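Local coordinates for protein carbonic anhydrase (Unidentified, PDB 3R1W) that probably catalyses the reversible hydration of carbon dioxide to bicarbonate, as a trimeric, left-handed beta-helical carbonic anhydrase of the gamma class, at residues D69-H74 with V94-Q99; P48-R53 with T65-G70. All coordinates share one frame; numbering follows the deposited sequence.

Interaction 1. Residues D69-H74 with V94-Q99; sequences DGSVLH and VTIGHQ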
loop_
_atom_site.group_PDB
_atom_site.type_symbol
_atom_site.label_atom_id
_atom_site.label_comp_id
_atom_site.label_asym_id
_atom_site.label_seq_id
_atom_site.Cartn_x
_atom_site.Cartn_y
_atom_site.Cartn_z
ATOM N N ASP B 69 -1.609 8.567 -3.833
ATOM C CA ASP B 69 -0.671 8.178 -2.781
ATOM C C ASP B 69 -0.566 6.674 -2.629
ATOM O O ASP B 69 -1.577 5.996 -2.467
ATOM C CB ASP B 69 -1.134 8.767 -1.441
ATOM C CG ASP B 69 -1.712 10.178 -1.588
ATOM O OD1 ASP B 69 -2.779 10.321 -2.230
ATOM O OD2 ASP B 69 -1.118 11.135 -1.046
ATOM N N GLY B 70 0.658 6.153 -2.672
ATOM C CA GLY B 70 0.861 4.754 -2.359
ATOM C C GLY B 70 0.533 3.798 -3.493
ATOM O O GLY B 70 0.624 2.587 -3.309
ATOM N N SER B 71 0.174 4.325 -4.664
ATOM C CA SER B 71 -0.085 3.462 -5.825
ATOM C C SER B 71 1.218 2.860 -6.335
ATOM O O SER B 71 2.293 3.447 -6.172
ATOM C CB SER B 71 -0.767 4.243 -6.959
ATOM O OG SER B 71 -2.060 4.694 -6.582
ATOM N N VAL B 72 1.122 1.679 -6.940
ATOM C CA VAL B 72 2.263 1.064 -7.607
ATOM C C VAL B 72 1.850 0.732 -9.038
ATOM O O VAL B 72 0.842 0.052 -9.266
ATOM C CB VAL B 72 2.765 -0.202 -6.871
ATOM C CG1 VAL B 72 3.748 -0.998 -7.746
ATOM C CG2 VAL B 72 3.435 0.180 -5.549
ATOM N N LEU B 73 2.610 1.264 -9.994
ATOM C CA LEU B 73 2.400 0.977 -11.412
ATOM C C LEU B 73 3.611 0.220 -11.931
ATOM O O LEU B 73 4.738 0.691 -11.805
ATOM C CB LEU B 73 2.253 2.261 -12.220
ATOM C CG LEU B 73 1.298 3.382 -11.799
ATOM C CD1 LEU B 73 0.905 4.259 -13.002
ATOM C CD2 LEU B 73 0.084 2.904 -11.033
ATOM N N HIS B 74 3.385 -0.945 -12.520
ATOM C CA HIS B 74 4.499 -1.738 -13.008
ATOM C C HIS B 74 4.075 -2.545 -14.234
ATOM O O HIS B 74 2.966 -2.396 -14.749
ATOM C CB HIS B 74 5.066 -2.628 -11.885
ATOM C CG HIS B 74 6.413 -3.210 -12.197
ATOM N ND1 HIS B 74 6.701 -4.550 -12.055
ATOM C CD2 HIS B 74 7.547 -2.630 -12.663
ATOM C CE1 HIS B 74 7.953 -4.774 -12.418
ATOM N NE2 HIS B 74 8.488 -3.624 -12.791
ATOM N N VAL B 94 -7.507 10.397 -16.370
ATOM C CA VAL B 94 -7.687 9.188 -15.584
ATOM C C VAL B 94 -7.352 9.502 -14.130
ATOM O O VAL B 94 -6.343 10.137 -13.838
ATOM C CB VAL B 94 -6.803 8.033 -16.124
ATOM C CG1 VAL B 94 -6.865 6.820 -15.190
ATOM C CG2 VAL B 94 -7.237 7.658 -17.543
ATOM N N THR B 95 -8.222 9.090 -13.217
ATOM C CA THR B 95 -7.963 9.300 -11.798
ATOM C C THR B 95 -7.607 7.951 -11.169
ATOM O O THR B 95 -8.457 7.071 -11.049
ATOM C CB THR B 95 -9.179 9.922 -11.091
ATOM O OG1 THR B 95 -9.517 11.164 -11.722
ATOM C CG2 THR B 95 -8.866 10.181 -9.609
ATOM N N ILE B 96 -6.345 7.780 -10.789
ATOM C CA ILE B 96 -5.912 6.523 -10.188
ATOM C C ILE B 96 -5.892 6.702 -8.673
ATOM O O ILE B 96 -5.052 7.418 -8.135
ATOM C CB ILE B 96 -4.536 6.087 -10.743
ATOM C CG1 ILE B 96 -4.615 5.927 -12.269
ATOM C CG2 ILE B 96 -4.067 4.776 -10.097
ATOM C CD1 ILE B 96 -3.252 5.877 -12.943
ATOM N N GLY B 97 -6.847 6.063 -7.998
ATOM C CA GLY B 97 -7.047 6.236 -6.568
ATOM C C GLY B 97 -5.895 5.752 -5.700
ATOM O O GLY B 97 -5.037 4.994 -6.157
ATOM N N HIS B 98 -5.884 6.192 -4.442
ATOM C CA HIS B 98 -4.822 5.834 -3.493
ATOM C C HIS B 98 -4.589 4.335 -3.454
ATOM O O HIS B 98 -5.536 3.556 -3.492
ATOM C CB HIS B 98 -5.178 6.297 -2.071
ATOM C CG HIS B 98 -5.811 7.653 -2.012
ATOM N ND1 HIS B 98 -5.072 8.816 -2.041
ATOM C CD2 HIS B 98 -7.108 8.031 -1.920
ATOM C CE1 HIS B 98 -5.888 9.854 -1.977
ATOM N NE2 HIS B 98 -7.127 9.406 -1.906
ATOM N N GLN B 99 -3.326 3.930 -3.354
ATOM C CA GLN B 99 -2.996 2.520 -3.159
ATOM C C GLN B 99 -3.486 1.618 -4.287
ATOM O O GLN B 99 -3.710 0.425 -4.080
ATOM C CB GLN B 99 -3.528 2.008 -1.813
ATOM C CG GLN B 99 -2.985 2.779 -0.611
ATOM C CD GLN B 99 -3.546 2.264 0.698
ATOM O OE1 GLN B 99 -4.634 1.677 0.732
ATOM N NE2 GLN B 99 -2.802 2.466 1.782
#

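Interaction 2. Residues P48-R53 with T65-G70; sequences PLAVIR and TSVQDG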
loop_
_atom_site.group_PDB
_atom_site.type_symbol
_atom_site.label_atom_id
_atom_site.label_comp_id
_atom_site.label_asym_id
_atom_site.label_seq_id
_atom_site.Cartn_x
_atom_site.Cartn_y
_atom_site.Cartn_z
ATOM N N PRO B 48 2.266 11.522 -3.000
ATOM C CA PRO B 48 3.278 10.949 -2.109
ATOM C C PRO B 48 3.338 9.433 -2.090
ATOM O O PRO B 48 2.316 8.742 -2.030
ATOM C CB PRO B 48 2.875 11.493 -0.734
ATOM C CG PRO B 48 2.291 12.832 -1.052
ATOM C CD PRO B 48 1.519 12.613 -2.346
ATOM N N LEU B 49 4.565 8.925 -2.143
ATOM C CA LEU B 49 4.845 7.506 -1.945
ATOM C C LEU B 49 4.212 6.596 -3.004
ATOM O O LEU B 49 3.883 5.442 -2.715
ATOM C CB LEU B 49 4.446 7.071 -0.531
ATOM C CG LEU B 49 5.058 7.930 0.587
ATOM C CD1 LEU B 49 4.650 7.420 1.972
ATOM C CD2 LEU B 49 6.578 7.977 0.467
ATOM N N ALA B 50 4.041 7.116 -4.220
ATOM C CA ALA B 50 3.671 6.284 -5.368
ATOM C C ALA B 50 4.921 5.792 -6.102
ATOM O O ALA B 50 5.966 6.456 -6.090
ATOM C CB ALA B 50 2.764 7.043 -6.327
ATOM N N VAL B 51 4.799 4.641 -6.759
ATOM C CA VAL B 51 5.897 4.066 -7.525
ATOM C C VAL B 51 5.452 3.819 -8.954
ATOM O O VAL B 51 4.404 3.213 -9.185
ATOM C CB VAL B 51 6.378 2.724 -6.910
ATOM C CG1 VAL B 51 7.507 2.120 -7.755
ATOM C CG2 VAL B 51 6.841 2.942 -5.479
ATOM N N ILE B 52 6.237 4.307 -9.914
ATOM C CA ILE B 52 6.017 3.990 -11.321
ATOM C C ILE B 52 7.340 3.446 -11.875
ATOM O O ILE B 52 8.275 4.204 -12.155
ATOM C CB ILE B 52 5.554 5.230 -12.127
ATOM C CG1 ILE B 52 4.442 5.978 -11.382
ATOM C CG2 ILE B 52 5.053 4.808 -13.506
ATOM C CD1 ILE B 52 3.977 7.229 -12.107
ATOM N N ARG B 53 7.417 2.127 -11.996
ATOM C CA ARG B 53 8.692 1.465 -12.282
ATOM C C ARG B 53 8.715 0.897 -13.704
ATOM O O ARG B 53 8.212 -0.198 -13.964
ATOM C CB ARG B 53 9.006 0.397 -11.218
ATOM C CG ARG B 53 10.328 -0.364 -11.464
ATOM C CD ARG B 53 10.974 -0.950 -10.192
ATOM N NE ARG B 53 10.177 -1.971 -9.511
ATOM C CZ ARG B 53 10.224 -3.276 -9.768
ATOM N NH1 ARG B 53 11.016 -3.743 -10.730
ATOM N NH2 ARG B 53 9.463 -4.118 -9.070
ATOM N N THR B 65 -3.742 13.213 -15.746
ATOM C CA THR B 65 -3.982 11.965 -15.034
ATOM C C THR B 65 -3.261 11.992 -13.695
ATOM O O THR B 65 -2.147 12.509 -13.600
ATOM C CB THR B 65 -3.556 10.768 -15.900
ATOM O OG1 THR B 65 -4.557 10.551 -16.903
ATOM C CG2 THR B 65 -3.391 9.503 -15.064
ATOM N N SER B 66 -3.923 11.496 -12.653
ATOM C CA SER B 66 -3.310 11.461 -11.333
ATOM C C SER B 66 -2.972 10.031 -10.958
ATOM O O SER B 66 -3.702 9.097 -11.298
ATOM C CB SER B 66 -4.207 12.104 -10.268
ATOM O OG SER B 66 -5.420 11.396 -10.091
ATOM N N VAL B 67 -1.841 9.876 -10.287
ATOM C CA VAL B 67 -1.414 8.604 -9.729
ATOM C C VAL B 67 -1.301 8.847 -8.232
ATOM O O VAL B 67 -0.333 9.435 -7.774
ATOM C CB VAL B 67 -0.043 8.185 -10.287
ATOM C CG1 VAL B 67 0.406 6.854 -9.676
ATOM C CG2 VAL B 67 -0.104 8.090 -11.813
ATOM N N GLN B 68 -2.303 8.416 -7.473
ATOM C CA GLN B 68 -2.417 8.848 -6.081
ATOM C C GLN B 68 -1.600 8.054 -5.058
ATOM O O GLN B 68 -0.983 7.029 -5.372
ATOM C CB GLN B 68 -3.889 8.952 -5.671
ATOM C CG GLN B 68 -4.609 10.026 -6.483
ATOM C CD GLN B 68 -6.097 10.066 -6.214
ATOM O OE1 GLN B 68 -6.588 9.439 -5.272
ATOM N NE2 GLN B 68 -6.828 10.794 -7.051
ATOM N N ASP B 69 -1.609 8.567 -3.833
ATOM C CA ASP B 69 -0.671 8.178 -2.781
ATOM C C ASP B 69 -0.566 6.674 -2.629
ATOM O O ASP B 69 -1.577 5.996 -2.467
ATOM C CB ASP B 69 -1.134 8.767 -1.441
ATOM C CG ASP B 69 -1.712 10.178 -1.588
ATOM O OD1 ASP B 69 -2.779 10.321 -2.230
ATOM O OD2 ASP B 69 -1.118 11.135 -1.046
ATOM N N GLY B 70 0.658 6.153 -2.672
ATOM C CA GLY B 70 0.861 4.754 -2.359
ATOM C C GLY B 70 0.533 3.798 -3.493
ATOM O O GLY B 70 0.624 2.587 -3.309
#

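Interaction 1. Residues D69-H74 with V94-Q99
D69 and H98 meet at a corner of the left-handed beta-helix, on successive coils and against a subunit interface. The ring of H98 meets the H74 and H103 rings of the second subunit, a grouping consistent with the three-histidine metal site of gamma-class carbonic anhydrases. H98 ND1 donates to D69 OD1 over 2.7 Å, a His-carboxylate hydrogen bond bent to 134° at the hydrogen. The oxygen lies almost exactly in the imidazole plane, whereas the nitrogen sits 35° out of the carboxylate plane. In both residues CG stands beside the backbone N (chi1 -41° in H98), and the two side chains run side by side in the same direction. OD1 also forms a salt bridge with R53 of the second subunit, so one carboxylate oxygen holds both an imidazole of its own chain and an arginine of another. An alanine in place of H98 would probably leave D69 OD1 with that arginine but without its imidazole donor, and the H74 and H103 rings of the second subunit without the ring they meet. In the backbone, Q99 N donates to D69 O at 2.8 Å, with H98 CA 3.4 Å from the same oxygen D69 O. S71 OG is hydrogen-bonded with Q68 O and with A100 N, and lies 3.0 Å from G97 O. Deeper inside, L73 CD1 approaches I96 CD1 at 4.5 Å. There L73 and I96 both rest on I90 of strand 88-90, while strand 72-74 lies between strands 51-54 and 101-103, and strand 94-96 between 66-67 and 111-113.

Interaction 2. Residues P48-R53 with T65-G70
P48 and D69 lie side by side on successive coils at a corner of the left-handed parallel beta-helix, the fold built from hexapeptide repeats. The pyrrolidine ring of P48 points the same way as the D69 side chain and closes on a single carboxylate oxygen as it is followed round: CB is 4.0 Å from D69 OD2, CG is 3.8 Å from that OD2, and CD comes to 3.3 Å from it. The proline thus covers the OD2 branch, while OD1 is turned to H98 and to R53 of the second subunit. The ring also touches D29 and S31 of the preceding coil and V51 of the second subunit, so it is packed within the chain and across the interface.

The backbone of the corner is joined through P48 O. G70 N reaches it at 3.1 Å in a weak hydrogen bond, bent to 133°, and D69 CA adds a CA-H...O contact to the same carbonyl. G70 has positive phi (80°), which favours glycine at this turn.

Inside the prism the contact becomes apolar. V67 divides its two methyls between two partners: CG1, anti to the backbone N (chi1 179°), lies 4.1 Å from A50 CB, and CG2 meets I52 CD1 tip to tip at 4.2 Å. V67 and I52 both pack on L73 of strand 72-74, and V67 also on I96 of the next coil, extending the apolar interior. A50 sits where the corner gives way to strand 51-54. Just before it, L49 O receives a CA-H...O contact from G70 CA, carbon to oxygen 3.1 Å.

Interactions 1 and 2 are the same corner seen on consecutive coils, their centres about 5 Å apart. They share D69 and G70: this turn receives P48 of the coil before through G70 N and offers D69 O to the coil after. The coils are laced further by probable backbone hydrogen bonds, V51 N to S71 O at 2.8 Å and L73 N to V51 O at 2.8 Å, while T95 CG2 packs 3.3 Å from Q68 NE2. D69 thus lies between P48 and H98, and through H98 the corner reaches the histidine cluster shared with the second subunit, probably the metal site. At the other interface, H74 of segment 69-74 meets H98 of the third subunit in an equivalent cluster.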